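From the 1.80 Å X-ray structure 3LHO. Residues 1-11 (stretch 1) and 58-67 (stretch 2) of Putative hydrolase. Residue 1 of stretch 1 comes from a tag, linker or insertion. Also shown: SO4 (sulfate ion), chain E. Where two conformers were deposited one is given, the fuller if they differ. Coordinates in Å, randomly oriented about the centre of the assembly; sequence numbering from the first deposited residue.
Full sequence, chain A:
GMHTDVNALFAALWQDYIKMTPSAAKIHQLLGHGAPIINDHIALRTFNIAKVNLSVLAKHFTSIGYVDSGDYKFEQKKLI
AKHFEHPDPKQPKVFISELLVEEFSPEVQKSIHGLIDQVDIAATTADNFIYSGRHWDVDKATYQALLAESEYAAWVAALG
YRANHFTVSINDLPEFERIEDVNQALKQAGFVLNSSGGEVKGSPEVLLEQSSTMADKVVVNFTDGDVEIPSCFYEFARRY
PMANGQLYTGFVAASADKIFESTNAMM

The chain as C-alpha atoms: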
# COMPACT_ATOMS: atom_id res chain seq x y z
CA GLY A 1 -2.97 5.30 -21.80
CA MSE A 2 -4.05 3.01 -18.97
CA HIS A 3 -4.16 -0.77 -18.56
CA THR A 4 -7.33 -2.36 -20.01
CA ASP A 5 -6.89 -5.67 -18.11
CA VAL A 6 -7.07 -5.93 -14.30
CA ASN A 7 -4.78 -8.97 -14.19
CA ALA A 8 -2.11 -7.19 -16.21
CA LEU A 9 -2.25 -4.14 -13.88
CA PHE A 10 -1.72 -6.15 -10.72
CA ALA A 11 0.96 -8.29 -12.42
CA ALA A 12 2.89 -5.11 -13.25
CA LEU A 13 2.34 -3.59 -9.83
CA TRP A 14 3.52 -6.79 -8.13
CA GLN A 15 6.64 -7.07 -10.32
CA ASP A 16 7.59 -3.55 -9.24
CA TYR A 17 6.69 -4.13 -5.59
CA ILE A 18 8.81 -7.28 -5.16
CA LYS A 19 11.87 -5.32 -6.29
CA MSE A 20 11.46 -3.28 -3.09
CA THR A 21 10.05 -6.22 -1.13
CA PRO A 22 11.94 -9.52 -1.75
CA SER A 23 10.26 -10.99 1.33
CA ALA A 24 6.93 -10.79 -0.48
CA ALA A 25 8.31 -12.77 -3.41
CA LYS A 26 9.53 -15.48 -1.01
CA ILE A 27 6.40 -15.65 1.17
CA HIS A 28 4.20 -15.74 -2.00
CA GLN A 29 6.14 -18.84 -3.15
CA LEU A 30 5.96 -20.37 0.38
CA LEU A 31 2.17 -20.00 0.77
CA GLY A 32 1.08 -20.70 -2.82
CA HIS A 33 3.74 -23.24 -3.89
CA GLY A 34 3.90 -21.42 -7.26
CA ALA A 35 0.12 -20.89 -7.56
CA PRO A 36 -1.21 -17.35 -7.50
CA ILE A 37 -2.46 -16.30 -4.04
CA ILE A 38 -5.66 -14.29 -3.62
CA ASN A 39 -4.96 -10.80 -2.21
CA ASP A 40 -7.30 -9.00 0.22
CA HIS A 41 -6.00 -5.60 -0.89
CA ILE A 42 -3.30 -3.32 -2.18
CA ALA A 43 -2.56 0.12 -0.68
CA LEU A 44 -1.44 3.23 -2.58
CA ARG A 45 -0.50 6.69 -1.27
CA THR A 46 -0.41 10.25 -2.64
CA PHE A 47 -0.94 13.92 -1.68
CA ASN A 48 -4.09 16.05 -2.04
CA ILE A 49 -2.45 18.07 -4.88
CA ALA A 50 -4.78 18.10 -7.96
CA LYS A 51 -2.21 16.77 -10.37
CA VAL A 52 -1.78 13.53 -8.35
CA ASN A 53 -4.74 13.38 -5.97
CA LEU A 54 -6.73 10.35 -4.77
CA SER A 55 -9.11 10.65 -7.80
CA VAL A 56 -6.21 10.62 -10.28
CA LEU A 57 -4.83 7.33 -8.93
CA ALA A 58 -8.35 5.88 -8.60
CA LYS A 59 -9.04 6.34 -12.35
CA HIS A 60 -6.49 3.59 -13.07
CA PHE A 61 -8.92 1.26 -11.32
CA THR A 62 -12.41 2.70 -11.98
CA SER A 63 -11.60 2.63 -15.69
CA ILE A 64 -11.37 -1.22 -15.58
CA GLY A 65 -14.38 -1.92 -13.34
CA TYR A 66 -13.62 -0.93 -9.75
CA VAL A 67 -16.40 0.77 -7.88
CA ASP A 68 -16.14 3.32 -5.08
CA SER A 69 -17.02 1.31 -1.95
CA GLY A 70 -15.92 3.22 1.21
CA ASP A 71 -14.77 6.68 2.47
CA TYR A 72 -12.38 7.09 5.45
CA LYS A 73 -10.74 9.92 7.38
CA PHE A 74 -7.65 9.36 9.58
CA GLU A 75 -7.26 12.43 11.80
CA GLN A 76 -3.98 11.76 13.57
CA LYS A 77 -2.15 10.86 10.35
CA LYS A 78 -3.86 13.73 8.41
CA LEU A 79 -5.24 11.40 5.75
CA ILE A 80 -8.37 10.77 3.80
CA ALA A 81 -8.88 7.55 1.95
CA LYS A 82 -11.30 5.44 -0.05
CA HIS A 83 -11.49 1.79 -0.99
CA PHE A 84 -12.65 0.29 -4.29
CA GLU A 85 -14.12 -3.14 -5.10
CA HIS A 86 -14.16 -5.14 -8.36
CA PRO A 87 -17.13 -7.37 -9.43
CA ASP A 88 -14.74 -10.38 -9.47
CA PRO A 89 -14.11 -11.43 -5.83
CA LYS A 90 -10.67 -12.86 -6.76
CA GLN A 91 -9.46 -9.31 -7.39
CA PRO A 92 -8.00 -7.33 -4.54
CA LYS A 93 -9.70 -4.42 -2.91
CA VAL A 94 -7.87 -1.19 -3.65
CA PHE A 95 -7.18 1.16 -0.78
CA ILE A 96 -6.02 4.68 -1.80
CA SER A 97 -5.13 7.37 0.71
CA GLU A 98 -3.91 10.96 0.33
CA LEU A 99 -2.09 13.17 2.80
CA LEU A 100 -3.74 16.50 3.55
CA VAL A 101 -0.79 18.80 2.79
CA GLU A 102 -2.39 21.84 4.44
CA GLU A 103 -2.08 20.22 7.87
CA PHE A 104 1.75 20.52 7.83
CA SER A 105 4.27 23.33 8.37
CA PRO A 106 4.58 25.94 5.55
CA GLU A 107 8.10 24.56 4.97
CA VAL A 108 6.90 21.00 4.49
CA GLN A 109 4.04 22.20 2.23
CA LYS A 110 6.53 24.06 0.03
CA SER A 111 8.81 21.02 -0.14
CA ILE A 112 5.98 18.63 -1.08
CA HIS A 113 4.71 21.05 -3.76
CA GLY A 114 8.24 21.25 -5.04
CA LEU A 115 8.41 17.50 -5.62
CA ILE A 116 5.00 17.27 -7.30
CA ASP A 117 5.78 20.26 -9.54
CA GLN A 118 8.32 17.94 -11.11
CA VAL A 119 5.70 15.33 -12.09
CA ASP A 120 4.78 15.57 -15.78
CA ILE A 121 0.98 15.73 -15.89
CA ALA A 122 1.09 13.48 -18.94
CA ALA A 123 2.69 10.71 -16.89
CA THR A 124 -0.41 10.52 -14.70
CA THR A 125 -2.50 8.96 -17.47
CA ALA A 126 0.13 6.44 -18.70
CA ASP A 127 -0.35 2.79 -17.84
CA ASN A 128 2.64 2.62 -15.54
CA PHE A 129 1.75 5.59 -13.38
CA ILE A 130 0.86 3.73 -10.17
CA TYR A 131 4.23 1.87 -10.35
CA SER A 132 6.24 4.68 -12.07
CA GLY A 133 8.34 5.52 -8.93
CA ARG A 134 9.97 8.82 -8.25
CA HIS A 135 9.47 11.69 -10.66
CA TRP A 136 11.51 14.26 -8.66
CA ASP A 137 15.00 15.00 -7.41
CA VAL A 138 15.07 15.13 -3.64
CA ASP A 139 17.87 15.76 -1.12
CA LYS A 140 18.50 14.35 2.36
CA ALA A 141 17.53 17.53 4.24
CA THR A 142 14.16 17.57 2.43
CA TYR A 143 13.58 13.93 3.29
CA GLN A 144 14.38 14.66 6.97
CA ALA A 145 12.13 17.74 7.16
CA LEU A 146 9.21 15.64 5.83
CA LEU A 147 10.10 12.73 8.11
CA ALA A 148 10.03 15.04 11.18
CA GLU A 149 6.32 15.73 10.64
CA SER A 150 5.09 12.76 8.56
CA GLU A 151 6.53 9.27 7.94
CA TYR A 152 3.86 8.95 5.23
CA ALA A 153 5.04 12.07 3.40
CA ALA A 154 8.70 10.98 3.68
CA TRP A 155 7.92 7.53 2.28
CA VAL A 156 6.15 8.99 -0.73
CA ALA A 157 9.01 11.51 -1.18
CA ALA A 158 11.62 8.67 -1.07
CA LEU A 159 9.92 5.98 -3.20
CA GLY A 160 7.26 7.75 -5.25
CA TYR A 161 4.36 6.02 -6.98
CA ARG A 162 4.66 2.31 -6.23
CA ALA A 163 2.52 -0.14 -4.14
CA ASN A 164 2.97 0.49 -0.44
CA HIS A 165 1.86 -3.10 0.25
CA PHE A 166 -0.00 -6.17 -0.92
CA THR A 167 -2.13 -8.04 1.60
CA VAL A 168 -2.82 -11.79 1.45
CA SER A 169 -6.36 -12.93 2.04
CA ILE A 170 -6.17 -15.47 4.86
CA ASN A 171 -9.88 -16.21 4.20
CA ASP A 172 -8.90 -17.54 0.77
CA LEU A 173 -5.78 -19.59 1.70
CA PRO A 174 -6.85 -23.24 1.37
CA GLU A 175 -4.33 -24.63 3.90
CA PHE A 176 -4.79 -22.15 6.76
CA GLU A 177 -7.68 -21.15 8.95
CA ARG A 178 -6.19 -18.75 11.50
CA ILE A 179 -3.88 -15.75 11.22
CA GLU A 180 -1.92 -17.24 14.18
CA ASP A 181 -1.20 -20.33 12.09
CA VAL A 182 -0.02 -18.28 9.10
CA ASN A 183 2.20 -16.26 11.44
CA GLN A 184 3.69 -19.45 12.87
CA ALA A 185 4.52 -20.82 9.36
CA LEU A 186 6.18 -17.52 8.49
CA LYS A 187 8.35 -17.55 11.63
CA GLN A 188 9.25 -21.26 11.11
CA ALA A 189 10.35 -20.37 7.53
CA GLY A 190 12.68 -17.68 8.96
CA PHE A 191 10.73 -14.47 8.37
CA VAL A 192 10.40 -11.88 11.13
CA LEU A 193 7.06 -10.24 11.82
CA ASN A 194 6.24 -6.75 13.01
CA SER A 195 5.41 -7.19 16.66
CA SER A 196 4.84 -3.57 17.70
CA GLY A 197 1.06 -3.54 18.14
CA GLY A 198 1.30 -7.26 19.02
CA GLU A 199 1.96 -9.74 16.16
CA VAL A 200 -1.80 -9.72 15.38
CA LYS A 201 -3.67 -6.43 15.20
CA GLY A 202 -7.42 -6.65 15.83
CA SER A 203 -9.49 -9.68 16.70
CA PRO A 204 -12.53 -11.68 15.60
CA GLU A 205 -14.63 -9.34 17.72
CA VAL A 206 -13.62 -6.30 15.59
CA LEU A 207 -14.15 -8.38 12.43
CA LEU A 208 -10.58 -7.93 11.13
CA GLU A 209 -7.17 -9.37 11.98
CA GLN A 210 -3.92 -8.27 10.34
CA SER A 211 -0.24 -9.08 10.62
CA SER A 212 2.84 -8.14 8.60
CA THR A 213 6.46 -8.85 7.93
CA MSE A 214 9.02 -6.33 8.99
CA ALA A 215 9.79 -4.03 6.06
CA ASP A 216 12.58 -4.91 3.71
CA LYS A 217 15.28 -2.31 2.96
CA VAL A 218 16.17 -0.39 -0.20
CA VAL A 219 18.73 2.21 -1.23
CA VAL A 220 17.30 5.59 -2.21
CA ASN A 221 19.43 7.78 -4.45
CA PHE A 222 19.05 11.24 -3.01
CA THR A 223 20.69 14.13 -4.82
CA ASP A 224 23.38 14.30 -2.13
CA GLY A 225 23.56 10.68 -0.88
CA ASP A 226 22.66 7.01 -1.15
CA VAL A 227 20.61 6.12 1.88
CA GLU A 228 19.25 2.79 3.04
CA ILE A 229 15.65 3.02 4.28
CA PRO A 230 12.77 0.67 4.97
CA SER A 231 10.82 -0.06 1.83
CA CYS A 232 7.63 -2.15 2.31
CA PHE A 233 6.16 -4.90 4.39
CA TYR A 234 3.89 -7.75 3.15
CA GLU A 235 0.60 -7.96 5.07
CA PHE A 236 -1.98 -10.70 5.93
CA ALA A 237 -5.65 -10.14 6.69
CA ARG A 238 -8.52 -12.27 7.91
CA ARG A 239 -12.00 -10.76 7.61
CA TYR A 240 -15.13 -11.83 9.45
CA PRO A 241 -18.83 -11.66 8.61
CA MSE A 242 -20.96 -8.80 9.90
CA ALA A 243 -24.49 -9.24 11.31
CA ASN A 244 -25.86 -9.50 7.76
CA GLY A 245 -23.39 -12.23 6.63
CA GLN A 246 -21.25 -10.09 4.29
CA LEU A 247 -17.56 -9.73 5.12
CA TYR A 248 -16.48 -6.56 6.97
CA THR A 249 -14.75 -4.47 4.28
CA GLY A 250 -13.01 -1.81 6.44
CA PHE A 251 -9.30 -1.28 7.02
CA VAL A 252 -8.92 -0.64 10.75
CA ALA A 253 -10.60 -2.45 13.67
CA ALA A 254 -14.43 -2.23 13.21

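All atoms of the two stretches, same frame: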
# COMPACT_ATOMS: atom_id res chain seq x y z
N GLY A 1 -1.74 5.27 -22.66
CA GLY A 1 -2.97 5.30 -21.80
C GLY A 1 -2.91 4.14 -20.82
O GLY A 1 -1.88 3.46 -20.72
N MSE A 2 -4.02 3.90 -20.14
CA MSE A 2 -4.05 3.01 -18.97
C MSE A 2 -4.26 1.55 -19.33
O MSE A 2 -4.76 1.22 -20.43
CB MSE A 2 -5.19 3.45 -18.06
CG MSE A 2 -5.27 4.96 -17.91
SE MSE A 2 -6.38 5.43 -16.41
CE MSE A 2 -8.10 5.30 -17.17
N HIS A 3 -3.89 0.66 -18.40
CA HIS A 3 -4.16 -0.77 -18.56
C HIS A 3 -5.66 -0.98 -18.84
O HIS A 3 -6.52 -0.28 -18.27
CB HIS A 3 -3.75 -1.58 -17.29
CG HIS A 3 -2.26 -1.78 -17.15
ND1 HIS A 3 -1.59 -2.83 -17.74
CD2 HIS A 3 -1.33 -1.05 -16.49
CE1 HIS A 3 -0.30 -2.74 -17.45
NE2 HIS A 3 -0.11 -1.66 -16.70
N THR A 4 -5.96 -1.93 -19.73
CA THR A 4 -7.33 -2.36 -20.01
C THR A 4 -7.69 -3.69 -19.29
O THR A 4 -8.86 -4.06 -19.17
CB THR A 4 -7.55 -2.51 -21.51
OG1 THR A 4 -6.59 -3.44 -22.03
CG2 THR A 4 -7.36 -1.14 -22.23
N ASP A 5 -6.68 -4.39 -18.79
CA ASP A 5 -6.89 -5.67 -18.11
C ASP A 5 -6.37 -5.63 -16.66
O ASP A 5 -5.21 -5.29 -16.40
CB ASP A 5 -6.18 -6.76 -18.89
CG ASP A 5 -6.41 -8.13 -18.29
OD1 ASP A 5 -5.73 -8.43 -17.32
OD2 ASP A 5 -7.26 -8.89 -18.80
N VAL A 6 -7.28 -5.98 -15.74
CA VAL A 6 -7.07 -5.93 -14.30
C VAL A 6 -5.94 -6.87 -13.90
O VAL A 6 -5.08 -6.48 -13.12
CB VAL A 6 -8.37 -6.22 -13.54
CG1 VAL A 6 -8.92 -7.61 -13.85
CG2 VAL A 6 -8.17 -6.00 -12.04
N ASN A 7 -5.86 -8.05 -14.53
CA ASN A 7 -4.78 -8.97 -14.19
C ASN A 7 -3.44 -8.41 -14.58
O ASN A 7 -2.51 -8.50 -13.80
CB ASN A 7 -5.01 -10.36 -14.77
CG ASN A 7 -6.18 -11.04 -14.13
OD1 ASN A 7 -6.30 -11.07 -12.90
ND2 ASN A 7 -7.09 -11.54 -14.95
N ALA A 8 -3.34 -7.81 -15.76
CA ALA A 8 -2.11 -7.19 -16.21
C ALA A 8 -1.65 -6.05 -15.29
O ALA A 8 -0.46 -5.91 -15.05
CB ALA A 8 -2.27 -6.68 -17.65
N LEU A 9 -2.59 -5.25 -14.78
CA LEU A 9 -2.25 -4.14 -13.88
C LEU A 9 -1.62 -4.62 -12.58
O LEU A 9 -0.55 -4.17 -12.20
CB LEU A 9 -3.47 -3.25 -13.59
CG LEU A 9 -3.33 -2.09 -12.61
CD1 LEU A 9 -2.14 -1.18 -12.99
CD2 LEU A 9 -4.60 -1.29 -12.56
N PHE A 10 -2.29 -5.56 -11.92
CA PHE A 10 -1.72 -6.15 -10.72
C PHE A 10 -0.43 -6.94 -10.94
O PHE A 10 0.47 -6.85 -10.12
CB PHE A 10 -2.78 -6.95 -9.98
CG PHE A 10 -3.84 -6.08 -9.36
CD1 PHE A 10 -3.52 -5.22 -8.33
CD2 PHE A 10 -5.15 -6.09 -9.84
CE1 PHE A 10 -4.50 -4.42 -7.76
CE2 PHE A 10 -6.13 -5.31 -9.25
CZ PHE A 10 -5.80 -4.46 -8.23
N ALA A 11 -0.31 -7.65 -12.07
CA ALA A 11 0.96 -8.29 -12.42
C ALA A 11 2.09 -7.26 -12.43
O ALA A 11 3.14 -7.50 -11.87
CB ALA A 11 0.90 -9.05 -13.79
N ALA A 58 -7.16 6.75 -8.55
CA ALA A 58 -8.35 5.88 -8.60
C ALA A 58 -8.82 5.57 -10.03
O ALA A 58 -9.34 4.47 -10.29
CB ALA A 58 -9.50 6.48 -7.76
N LYS A 59 -8.60 6.51 -10.96
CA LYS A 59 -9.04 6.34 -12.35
C LYS A 59 -8.38 5.14 -13.01
O LYS A 59 -8.93 4.55 -13.95
CB LYS A 59 -8.78 7.61 -13.19
CG LYS A 59 -9.84 8.68 -13.05
CD LYS A 59 -11.10 8.33 -13.83
CE LYS A 59 -12.11 9.46 -13.74
NZ LYS A 59 -13.46 9.01 -14.21
N HIS A 60 -7.18 4.79 -12.55
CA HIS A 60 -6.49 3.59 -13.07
C HIS A 60 -7.26 2.33 -12.73
O HIS A 60 -7.09 1.32 -13.36
CB HIS A 60 -5.04 3.52 -12.59
CG HIS A 60 -4.19 4.59 -13.19
ND1 HIS A 60 -3.37 4.36 -14.28
CD2 HIS A 60 -4.11 5.92 -12.93
CE1 HIS A 60 -2.81 5.50 -14.65
NE2 HIS A 60 -3.25 6.46 -13.86
N PHE A 61 -8.14 2.42 -11.73
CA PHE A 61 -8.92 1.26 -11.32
C PHE A 61 -10.40 1.36 -11.75
O PHE A 61 -11.00 0.37 -12.21
CB PHE A 61 -8.77 1.09 -9.83
CG PHE A 61 -7.35 0.86 -9.37
CD1 PHE A 61 -6.53 1.93 -9.06
CD2 PHE A 61 -6.84 -0.41 -9.32
CE1 PHE A 61 -5.23 1.73 -8.66
CE2 PHE A 61 -5.55 -0.65 -8.92
CZ PHE A 61 -4.72 0.41 -8.60
N THR A 62 -11.00 2.53 -11.61
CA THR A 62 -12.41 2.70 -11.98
C THR A 62 -12.59 2.55 -13.49
O THR A 62 -13.63 2.12 -13.94
CB THR A 62 -12.99 4.02 -11.53
OG1 THR A 62 -12.22 5.09 -12.11
CG2 THR A 62 -13.01 4.11 -10.01
N SER A 63 -11.53 2.80 -14.25
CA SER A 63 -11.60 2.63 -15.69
C SER A 63 -11.69 1.15 -16.13
O SER A 63 -12.05 0.89 -17.27
CB SER A 63 -10.40 3.30 -16.31
OG SER A 63 -9.24 2.55 -16.02
N ILE A 64 -11.34 0.21 -15.25
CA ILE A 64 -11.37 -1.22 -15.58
C ILE A 64 -12.32 -1.98 -14.63
O ILE A 64 -12.12 -3.19 -14.36
CB ILE A 64 -9.96 -1.84 -15.54
CG1 ILE A 64 -9.26 -1.61 -14.18
CG2 ILE A 64 -9.09 -1.27 -16.68
CD1 ILE A 64 -7.97 -2.32 -14.05
N GLY A 65 -13.30 -1.28 -14.07
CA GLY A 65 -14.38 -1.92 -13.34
C GLY A 65 -14.49 -1.77 -11.84
O GLY A 65 -15.48 -2.20 -11.28
N TYR A 66 -13.50 -1.16 -11.19
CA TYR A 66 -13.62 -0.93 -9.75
C TYR A 66 -14.67 0.09 -9.45
O TYR A 66 -14.89 1.05 -10.18
CB TYR A 66 -12.25 -0.52 -9.14
CG TYR A 66 -11.34 -1.69 -8.87
CD1 TYR A 66 -10.55 -2.28 -9.88
CD2 TYR A 66 -11.29 -2.26 -7.60
CE1 TYR A 66 -9.71 -3.42 -9.58
CE2 TYR A 66 -10.48 -3.36 -7.31
CZ TYR A 66 -9.71 -3.95 -8.29
OH TYR A 66 -8.95 -5.06 -7.91
N VAL A 67 -15.31 -0.09 -8.31
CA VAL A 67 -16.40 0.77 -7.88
C VAL A 67 -16.05 1.33 -6.51
O VAL A 67 -15.58 0.59 -5.65
CB VAL A 67 -17.70 -0.03 -7.78
CG1 VAL A 67 -18.84 0.86 -7.23
CG2 VAL A 67 -18.06 -0.64 -9.17
S SO4 E . -3.28 -4.21 -20.51
O1 SO4 E . -3.35 -5.59 -21.01
O2 SO4 E . -4.24 -4.05 -19.44
O3 SO4 E . -1.93 -3.96 -20.00
O4 SO4 E . -3.62 -3.26 -21.57
O HOH W 1 -3.26 1.79 -15.77
O HOH W 2 -5.66 0.72 -15.59
O HOH W 3 -8.42 1.68 -18.65

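The contact is centred on Ile 64, whose side chain points toward the first stretch from within the type I turn Thr 62 to Gly 65. With chi1 p and chi2 t, its CD1 reaches the start of helix 6-11, lying 3.7 Å from Val 6 CA and 3.8 Å from Leu 9 CD2, while its CG2 packs against the preceding backbone, 3.2 Å from His 3 O and 3.7 Å from Thr 4 O. One residue thus touches both the loop that leads into the helix and the first turn of the helix. Val 6 and Leu 9, three positions apart, both direct CA to CB toward the second stretch.

Leu 9 extends this apolar patch to Phe 61, with Leu 9 CD2 and Phe 61 CE2 3.8 Å apart, and the same methyl lies 3.7 Å from His 60 O. Beyond it, three aromatic rings meet. Phe 10 CZ approaches Phe 61 CE2 at 3.9 Å and sits at the edge of the Phe 61 ring, near its plane; it also lies 3.9 Å from Tyr 66 CZ. The hydroxyl of Tyr 66 comes up to the edge of the Phe 10 ring, with OH 3.1 Å from CE2, a placement that sets the oxygen against the electropositive ring hydrogens; OH is also hydrogen-bonded elsewhere in the structure. Val 6 CG2 touches the edge of the Tyr 66 ring, 3.9 Å from CE1.

The two helix axes come no closer than 11.6 Å, and their N-to-C directions differ by 145°, nearer antiparallel than parallel. Much of the contact is made outside the helices, by Met 2 and Ile 64 above all, and the CA atoms of Thr 4 and Ile 64 are 6.1 Å apart. The type I turn redirects the second stretch, and Tyr 66 N bonds back to Phe 61 O at 3.1 Å. Gly 65 has phi 111°, where a CB would jam against the preceding carbonyl.

Toward the outside, the selenomethionine Met 2 covers one face of His 60: SE is 3.9 Å from the ring centroid and 9° off its normal, so the polarisable selenium lies almost directly above the ring. Its CE continues to Ser 63 CB at 3.2 Å.

No direct hydrogen bond joins the stretches; water does this work around His 3. Water 1 accepts from His 3 N (2.9 Å to the water O) and is hydrogen-bonded to His 60 ND1 (3.0 Å). Water 2 donates to His 3 O (3.0 Å) and His 60 O (2.7 Å), and water 3 to His 3 O (2.8 Å) and Ser 63 OG (2.9 Å).

Bound to the first stretch alone among the two, a sulfate, probably from the crystallisation liquor, accepts at O3 from His 3 ND1 (2.5 Å), at O2 from Asp 5 N (2.5 Å) and at O4 from Thr 4 OG1 (3.0 Å). Asp 5 caps the helix, its OD1 accepting from Ala 8 N at 2.9 Å.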